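Local coordinates for protein mandelate racemase/muconate lactonizing enzyme (Polaromonas sp., PDB 2OG9) that probably acts on a carboxylate substrate as a mandelate racemase-like isomerase of the enolase superfamily, at residues Thr161-Leu166 with Ile194-Ala199. Sequence-based numbering, arbitrary orientation.
Sequences TPIDQL and IARVTA
Arg196, on helix 190-204, reaches across to the backbone of Thr161, just ahead of helix 163-175, and so joins two successive outer helices of the enolase-superfamily TIM barrel. Barrel strand 181-184 lies between them in sequence, and its Leu183 is touched by both Leu166 and Val197. The polar part of the contact is an end-on grip of two nitrogens on a single acceptor: NH2 of Arg196 lies 2.9 Å and NH1 of Arg196 3.0 Å from O of Thr161. That oxygen sits at the guanidinium edge, in its plane. NH2 approaches within the carbonyl plane, whereas NH1 is tilted 21° from it; both bonds are bent, with an N-H...O angle of 140° at NH1, as expected where two N-H groups converge on one atom. OG1 of Thr161 is hydrogen-bonded to N of Phe158. The chain of Arg196 bends at chi3 (66°), placing NE to one side instead of prolonging the methylenes. The apolar part rests on Ile163, which crosses Arg196 obliquely: its CG1 lies 3.6 Å from CG of Arg196, and its CD1 3.7 Å from the same CG. CG1 of Ile163 also comes within 3.2 Å of NH1 of Arg196, a close approach. The Leu166 side chain crosses that of Arg196 at about a right angle, with CD1 of Leu166 3.8 Å from NH2 of Arg196. An alanine in place of Arg196 would probably leave the Thr161 carbonyl without both of these donors and open a gap beside CG1 and CD1 of Ile163. The other branch of Ile163 faces Ala199: CG2, anti to the backbone N, packs 3.5 Å from CB of Ala199.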
ATOM      1  N   THR A 161     -20.949  26.553 -33.196  1.00 47.39           N
ATOM      2  CA  THR A 161     -21.358  27.950 -33.063  1.00 46.27           C
ATOM      3  C   THR A 161     -20.201  28.890 -33.407  1.00 46.46           C
ATOM      4  O   THR A 161     -19.140  28.830 -32.785  1.00 46.80           O
ATOM      5  CB  THR A 161     -21.828  28.272 -31.625  1.00 45.41           C
ATOM      6  OG1 THR A 161     -22.989  27.494 -31.309  1.00 43.80           O
ATOM      7  CG2 THR A 161     -22.166  29.755 -31.495  1.00 44.53           C
ATOM      8  N   PRO A 162     -20.389  29.764 -34.410  1.00 46.05           N
ATOM      9  CA  PRO A 162     -19.338  30.706 -34.805  1.00 45.86           C
ATOM     10  C   PRO A 162     -18.865  31.534 -33.612  1.00 45.99           C
ATOM     11  O   PRO A 162     -19.674  32.115 -32.887  1.00 44.91           O
ATOM     12  CB  PRO A 162     -20.022  31.557 -35.872  1.00 45.77           C
ATOM     13  CG  PRO A 162     -20.942  30.573 -36.522  1.00 46.40           C
ATOM     14  CD  PRO A 162     -21.541  29.856 -35.325  1.00 46.23           C
ATOM     15  N   ILE A 163     -17.552  31.582 -33.422  1.00 46.59           N
ATOM     16  CA  ILE A 163     -16.941  32.311 -32.319  1.00 47.96           C
ATOM     17  C   ILE A 163     -17.605  33.646 -31.984  1.00 48.66           C
ATOM     18  O   ILE A 163     -18.028  33.864 -30.848  1.00 48.32           O
ATOM     19  CB  ILE A 163     -15.450  32.573 -32.601  1.00 48.34           C
ATOM     20  CG1 ILE A 163     -14.752  31.259 -32.963  1.00 50.31           C
ATOM     21  CG2 ILE A 163     -14.789  33.188 -31.376  1.00 49.02           C
ATOM     22  CD1 ILE A 163     -13.310  31.431 -33.421  1.00 50.75           C
ATOM     23  N   ASP A 164     -17.693  34.537 -32.969  1.00 49.86           N
ATOM     24  CA  ASP A 164     -18.286  35.855 -32.755  1.00 50.53           C
ATOM     25  C   ASP A 164     -19.720  35.827 -32.224  1.00 49.88           C
ATOM     26  O   ASP A 164     -20.123  36.717 -31.471  1.00 49.50           O
ATOM     27  CB  ASP A 164     -18.205  36.681 -34.044  1.00 53.11           C
ATOM     28  CG  ASP A 164     -16.795  37.195 -34.319  1.00 55.64           C
ATOM     29  OD1 ASP A 164     -16.263  37.956 -33.480  1.00 56.28           O
ATOM     30  OD2 ASP A 164     -16.214  36.840 -35.369  1.00 56.75           O
ATOM     31  N   GLN A 165     -20.490  34.812 -32.609  1.00 48.82           N
ATOM     32  CA  GLN A 165     -21.864  34.683 -32.131  1.00 48.28           C
ATOM     33  C   GLN A 165     -21.851  34.257 -30.667  1.00 48.39           C
ATOM     34  O   GLN A 165     -22.556  34.825 -29.829  1.00 47.54           O
ATOM     35  CB  GLN A 165     -22.624  33.635 -32.944  1.00 49.66           C
ATOM     36  CG  GLN A 165     -23.048  34.084 -34.328  1.00 51.64           C
ATOM     37  CD  GLN A 165     -23.902  33.044 -35.028  1.00 53.41           C
ATOM     38  OE1 GLN A 165     -24.875  32.540 -34.461  1.00 53.81           O
ATOM     39  NE2 GLN A 165     -23.548  32.721 -36.266  1.00 53.77           N
ATOM     40  N   LEU A 166     -21.045  33.242 -30.369  1.00 47.50           N
ATOM     41  CA  LEU A 166     -20.926  32.730 -29.014  1.00 47.06           C
ATOM     42  C   LEU A 166     -20.386  33.833 -28.108  1.00 47.07           C
ATOM     43  O   LEU A 166     -20.683  33.869 -26.915  1.00 47.22           O
ATOM     44  CB  LEU A 166     -19.997  31.511 -29.003  1.00 47.52           C
ATOM     45  CG  LEU A 166     -19.868  30.679 -27.723  1.00 47.88           C
ATOM     46  CD1 LEU A 166     -19.293  29.315 -28.067  1.00 48.14           C
ATOM     47  CD2 LEU A 166     -18.989  31.401 -26.714  1.00 48.53           C
ATOM     48  N   ILE A 194      -8.389  26.031 -28.770  1.00 40.57           N
ATOM     49  CA  ILE A 194      -7.505  26.994 -28.131  1.00 41.10           C
ATOM     50  C   ILE A 194      -7.778  28.401 -28.655  1.00 40.23           C
ATOM     51  O   ILE A 194      -7.733  29.374 -27.903  1.00 40.51           O
ATOM     52  CB  ILE A 194      -6.026  26.633 -28.376  1.00 41.53           C
ATOM     53  CG1 ILE A 194      -5.751  25.224 -27.843  1.00 43.25           C
ATOM     54  CG2 ILE A 194      -5.119  27.639 -27.681  1.00 41.01           C
ATOM     55  CD1 ILE A 194      -4.315  24.777 -27.994  1.00 45.84           C
ATOM     56  N   ALA A 195      -8.068  28.501 -29.947  1.00 40.17           N
ATOM     57  CA  ALA A 195      -8.356  29.786 -30.571  1.00 39.59           C
ATOM     58  C   ALA A 195      -9.691  30.325 -30.062  1.00 39.53           C
ATOM     59  O   ALA A 195      -9.789  31.486 -29.650  1.00 39.25           O
ATOM     60  CB  ALA A 195      -8.396  29.632 -32.090  1.00 39.50           C
ATOM     61  N   ARG A 196     -10.713  29.476 -30.095  1.00 38.56           N
ATOM     62  CA  ARG A 196     -12.044  29.854 -29.641  1.00 39.46           C
ATOM     63  C   ARG A 196     -12.046  30.292 -28.177  1.00 39.58           C
ATOM     64  O   ARG A 196     -12.662  31.303 -27.828  1.00 39.79           O
ATOM     65  CB  ARG A 196     -13.014  28.685 -29.846  1.00 39.21           C
ATOM     66  CG  ARG A 196     -13.266  28.365 -31.313  1.00 41.19           C
ATOM     67  CD  ARG A 196     -13.909  26.999 -31.506  1.00 42.37           C
ATOM     68  NE  ARG A 196     -15.260  26.909 -30.953  1.00 44.23           N
ATOM     69  CZ  ARG A 196     -16.307  27.585 -31.415  1.00 45.15           C
ATOM     70  NH1 ARG A 196     -16.164  28.412 -32.445  1.00 45.02           N
ATOM     71  NH2 ARG A 196     -17.499  27.431 -30.852  1.00 44.25           N
ATOM     72  N   VAL A 197     -11.359  29.535 -27.324  1.00 38.82           N
ATOM     73  CA  VAL A 197     -11.288  29.868 -25.904  1.00 38.58           C
ATOM     74  C   VAL A 197     -10.517  31.167 -25.706  1.00 39.07           C
ATOM     75  O   VAL A 197     -10.877  31.992 -24.866  1.00 38.25           O
ATOM     76  CB  VAL A 197     -10.601  28.743 -25.086  1.00 38.98           C
ATOM     77  CG1 VAL A 197     -10.454  29.168 -23.631  1.00 38.52           C
ATOM     78  CG2 VAL A 197     -11.417  27.464 -25.175  1.00 36.91           C
ATOM     79  N   THR A 198      -9.451  31.348 -26.485  1.00 40.00           N
ATOM     80  CA  THR A 198      -8.648  32.563 -26.394  1.00 40.71           C
ATOM     81  C   THR A 198      -9.525  33.748 -26.778  1.00 40.94           C
ATOM     82  O   THR A 198      -9.488  34.799 -26.133  1.00 41.13           O
ATOM     83  CB  THR A 198      -7.429  32.513 -27.347  1.00 40.73           C
ATOM     84  OG1 THR A 198      -6.588  31.410 -26.991  1.00 41.35           O
ATOM     85  CG2 THR A 198      -6.620  33.804 -27.253  1.00 40.66           C
ATOM     86  N   ALA A 199     -10.322  33.556 -27.827  1.00 40.88           N
ATOM     87  CA  ALA A 199     -11.222  34.588 -28.331  1.00 41.83           C
ATOM     88  C   ALA A 199     -12.284  34.961 -27.303  1.00 42.32           C
ATOM     89  O   ALA A 199     -12.596  36.139 -27.120  1.00 42.84           O
ATOM     90  CB  ALA A 199     -11.887  34.111 -29.616  1.00 41.53           C
TER